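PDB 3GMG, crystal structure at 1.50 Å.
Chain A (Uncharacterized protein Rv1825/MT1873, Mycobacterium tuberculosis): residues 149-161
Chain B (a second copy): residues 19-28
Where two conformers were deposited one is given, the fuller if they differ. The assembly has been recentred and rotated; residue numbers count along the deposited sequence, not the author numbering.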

# COMPACT_ATOMS: atom_id res chain seq x y z
N LEU A 149 4.52 9.00 13.82
CA LEU A 149 3.67 9.53 12.77
C LEU A 149 4.32 9.36 11.41
O LEU A 149 5.54 9.35 11.28
CB LEU A 149 3.39 11.02 13.01
CG LEU A 149 2.86 11.40 14.39
CD1 LEU A 149 2.64 12.92 14.45
CD2 LEU A 149 1.57 10.65 14.75
N ARG A 150 3.49 9.22 10.38
CA ARG A 150 4.00 9.16 9.01
C ARG A 150 4.31 10.54 8.49
O ARG A 150 3.65 11.51 8.86
CB ARG A 150 3.00 8.47 8.10
CG ARG A 150 2.80 7.02 8.46
CD ARG A 150 2.42 6.23 7.24
NE ARG A 150 3.60 5.85 6.47
CZ ARG A 150 3.60 5.59 5.17
NH1 ARG A 150 2.48 5.72 4.45
NH2 ARG A 150 4.73 5.23 4.57
N GLN A 151 5.32 10.60 7.62
CA GLN A 151 5.80 11.84 7.03
C GLN A 151 5.56 11.80 5.51
O GLN A 151 6.35 11.21 4.78
CB GLN A 151 7.29 12.00 7.33
CG GLN A 151 7.63 12.04 8.83
CD GLN A 151 6.94 13.19 9.56
OE1 GLN A 151 6.33 12.99 10.62
NE2 GLN A 151 7.03 14.39 9.00
N PRO A 152 4.48 12.43 5.03
CA PRO A 152 4.10 12.35 3.62
C PRO A 152 5.01 13.17 2.70
O PRO A 152 5.55 14.19 3.13
CB PRO A 152 2.71 12.97 3.61
CG PRO A 152 2.78 14.01 4.66
CD PRO A 152 3.66 13.43 5.75
N LYS A 153 5.19 12.71 1.46
CA LYS A 153 5.85 13.53 0.43
C LYS A 153 4.84 14.55 -0.07
O LYS A 153 3.64 14.32 -0.03
CB LYS A 153 6.38 12.65 -0.70
N GLN A 154 5.33 15.71 -0.52
CA GLN A 154 4.45 16.77 -1.01
C GLN A 154 3.88 16.31 -2.35
O GLN A 154 4.62 15.84 -3.21
CB GLN A 154 5.22 18.09 -1.22
CG GLN A 154 4.31 19.28 -1.60
CD GLN A 154 5.04 20.52 -2.14
OE1 GLN A 154 6.19 20.45 -2.60
NE2 GLN A 154 4.36 21.67 -2.11
N HIS A 155 2.57 16.43 -2.53
CA HIS A 155 1.99 16.12 -3.84
C HIS A 155 2.22 17.30 -4.76
O HIS A 155 2.00 18.45 -4.37
CB HIS A 155 0.50 15.84 -3.75
CG HIS A 155 0.15 14.55 -3.10
ND1 HIS A 155 0.64 13.33 -3.52
CD2 HIS A 155 -0.67 14.28 -2.06
CE1 HIS A 155 0.12 12.37 -2.77
NE2 HIS A 155 -0.67 12.92 -1.87
N GLN A 156 2.65 17.01 -5.98
CA GLN A 156 2.86 18.03 -6.99
C GLN A 156 1.64 18.28 -7.84
O GLN A 156 1.49 19.36 -8.40
CB GLN A 156 4.00 17.62 -7.90
CG GLN A 156 5.35 17.63 -7.23
CD GLN A 156 6.38 16.87 -7.99
OE1 GLN A 156 6.77 17.24 -9.11
NE2 GLN A 156 6.85 15.79 -7.41
N TYR A 157 0.75 17.30 -7.96
CA TYR A 157 -0.34 17.34 -8.93
C TYR A 157 -1.73 17.14 -8.33
O TYR A 157 -2.68 17.78 -8.73
CB TYR A 157 -0.08 16.32 -10.04
CG TYR A 157 1.30 16.44 -10.63
CD1 TYR A 157 1.67 17.57 -11.32
CD2 TYR A 157 2.25 15.43 -10.49
CE1 TYR A 157 2.93 17.69 -11.82
CE2 TYR A 157 3.50 15.52 -11.00
CZ TYR A 157 3.85 16.66 -11.69
OH TYR A 157 5.13 16.72 -12.19
N ALA A 158 -1.86 16.21 -7.39
CA ALA A 158 -3.14 15.92 -6.78
C ALA A 158 -3.46 16.86 -5.62
O ALA A 158 -2.60 17.13 -4.77
CB ALA A 158 -3.15 14.45 -6.28
N GLN A 159 -4.70 17.33 -5.60
CA GLN A 159 -5.22 18.10 -4.48
C GLN A 159 -6.51 17.44 -4.00
O GLN A 159 -7.21 16.78 -4.77
CB GLN A 159 -5.45 19.57 -4.86
CG GLN A 159 -6.55 19.83 -5.88
CD GLN A 159 -7.04 21.28 -5.87
OE1 GLN A 159 -6.24 22.22 -5.77
NE2 GLN A 159 -8.35 21.46 -5.97
N PRO A 160 -6.82 17.60 -2.71
CA PRO A 160 -8.08 17.04 -2.21
C PRO A 160 -9.28 17.77 -2.82
O PRO A 160 -9.18 18.93 -3.22
CB PRO A 160 -7.98 17.26 -0.69
CG PRO A 160 -7.01 18.36 -0.52
CD PRO A 160 -6.03 18.26 -1.65
N VAL A 161 -10.41 17.06 -2.92
CA VAL A 161 -11.65 17.64 -3.44
C VAL A 161 -12.53 18.18 -2.31
O VAL A 161 -12.83 17.47 -1.34
CB VAL A 161 -12.43 16.62 -4.29
CG1 VAL A 161 -11.62 16.21 -5.51
CG2 VAL A 161 -12.84 15.39 -3.48
N ALA B 19 -2.85 19.82 6.64
CA ALA B 19 -2.31 19.73 5.24
C ALA B 19 -1.45 18.48 5.04
O ALA B 19 -1.29 18.00 3.91
CB ALA B 19 -1.53 20.98 4.89
N ARG B 20 -0.88 17.96 6.13
CA ARG B 20 -0.23 16.66 6.10
C ARG B 20 -1.29 15.56 5.96
O ARG B 20 -1.05 14.51 5.35
CB ARG B 20 0.60 16.44 7.37
N LEU B 21 -2.47 15.83 6.52
CA LEU B 21 -3.58 14.88 6.51
C LEU B 21 -4.09 14.67 5.08
O LEU B 21 -4.41 13.55 4.70
CB LEU B 21 -4.71 15.37 7.41
CG LEU B 21 -5.96 14.49 7.53
CD1 LEU B 21 -5.64 13.13 8.12
CD2 LEU B 21 -7.03 15.20 8.36
N ALA B 22 -4.14 15.75 4.30
CA ALA B 22 -4.59 15.68 2.91
C ALA B 22 -3.71 14.77 2.07
O ALA B 22 -4.20 13.89 1.36
CB ALA B 22 -4.64 17.08 2.30
N ALA B 23 -2.39 14.98 2.15
CA ALA B 23 -1.45 14.20 1.37
C ALA B 23 -1.52 12.71 1.73
O ALA B 23 -1.61 11.85 0.86
CB ALA B 23 -0.02 14.73 1.54
N LEU B 24 -1.51 12.44 3.04
CA LEU B 24 -1.62 11.07 3.54
C LEU B 24 -2.96 10.45 3.13
O LEU B 24 -3.03 9.28 2.77
CB LEU B 24 -1.45 11.04 5.06
CG LEU B 24 -0.07 11.38 5.62
CD1 LEU B 24 -0.14 11.62 7.12
CD2 LEU B 24 0.93 10.29 5.28
N SER B 25 -4.02 11.25 3.17
CA SER B 25 -5.35 10.75 2.80
C SER B 25 -5.48 10.42 1.30
O SER B 25 -6.15 9.46 0.92
CB SER B 25 -6.43 11.73 3.21
OG SER B 25 -6.52 11.78 4.64
N ILE B 26 -4.84 11.22 0.46
CA ILE B 26 -4.84 10.94 -0.97
C ILE B 26 -4.03 9.69 -1.29
O ILE B 26 -4.48 8.84 -2.08
CB ILE B 26 -4.33 12.17 -1.77
CG1 ILE B 26 -5.41 13.25 -1.75
CG2 ILE B 26 -4.02 11.80 -3.21
CD1 ILE B 26 -4.93 14.60 -2.21
N LEU B 27 -2.86 9.57 -0.67
CA LEU B 27 -2.03 8.38 -0.86
C LEU B 27 -2.77 7.10 -0.52
O LEU B 27 -2.74 6.14 -1.29
CB LEU B 27 -0.79 8.48 0.02
CG LEU B 27 0.08 7.22 0.07
CD1 LEU B 27 0.89 7.08 -1.20
CD2 LEU B 27 0.98 7.26 1.30
N VAL B 28 -3.44 7.08 0.63
CA VAL B 28 -4.16 5.90 1.08
C VAL B 28 -5.47 5.68 0.33
O VAL B 28 -6.08 4.62 0.42
CB VAL B 28 -4.40 6.00 2.62
CG1 VAL B 28 -5.38 4.94 3.10
CG2 VAL B 28 -3.08 5.87 3.35

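The chain A stretch is an extended, largely irregular segment that lies across one flank of a helix from the second copy. Most of its residues have phi between -70° and -130° and psi between 130° and 152°; Q156(A) and Y157(A) depart from this, with psi values of -25° and -41°, and the chain bends there, carrying both side chains out of reach of the helix. Most of the chain B stretch is helical, with successive i to i+4 hydrogen bonds such as L24(B) N to R20(B) O (3.1 Å) and L27(B) N to A23(B) O (3.0 Å). The backbones approach at two places: the CA atoms of P152(A) and L24(B) lie 5.9 Å apart, and those of P160(A) and A22(B) 6.3 Å apart. Together the two stretches bury 548 Å², mostly through apolar contacts.

The single hydrogen bond across the contact comes from H155(A), whose CA-to-CB bond points toward the helix. With chi1 in the m well and chi2 at -55°, the ring presents H155(A) NE2 to A23(B) O, to which it donates at 3.1 Å with an N-H...O angle of 154°. The carbonyl lies at the ring edge, near its plane, as suits a donor in the imidazole. Since A23(B) O also accepts from L27(B) N, the histidine adds a second donor to a carbonyl already engaged in the helix. The ring also packs against the helix, H155(A) CD2 lying 3.7 Å from A23(B) CB and H155(A) NE2 3.7 Å from I26(B) CB.

P152(A) and P160(A) make apolar contacts on the two sides of this histidine in sequence. P152(A) places CB 3.6 Å from L24(B) CD2 and 3.9 Å from A23(B) CB. The A23(B) methyl is in contact with both P152(A) and H155(A). L24(B) leaves its CA sideways, but with chi1 m and chi2 t its end comes nearer to chain A, where CD2 also meets R150(A) CB at 3.9 Å.

Farther along, P160(A) CG rests 3.9 Å from A22(B) CB, a methyl-to-ring apolar contact. I26(B), with 84 Å² covered, contributes the largest area of any residue here. It points toward chain A: I26(B) CD1 lies 3.9 Å from P160(A) CD, and I26(B) CG2 lies 4.1 Å from A158(A) CB. A158(A) is buried, and its methyl group offers an apolar surface to the isoleucine.

R150(A) combines two roles. The CA-to-CB bond of R150(A) points toward the helix, and the side chain runs on until R150(A) NH1 lies 3.8 Å from L27(B) CD2, a van der Waals approach that requires no polar partner because NH1 and NH2 are hydrogen-bonded elsewhere in the structure. Q151(A) and Q154(A), by contrast, point away from the helix and remain exposed, which suits their polar amides.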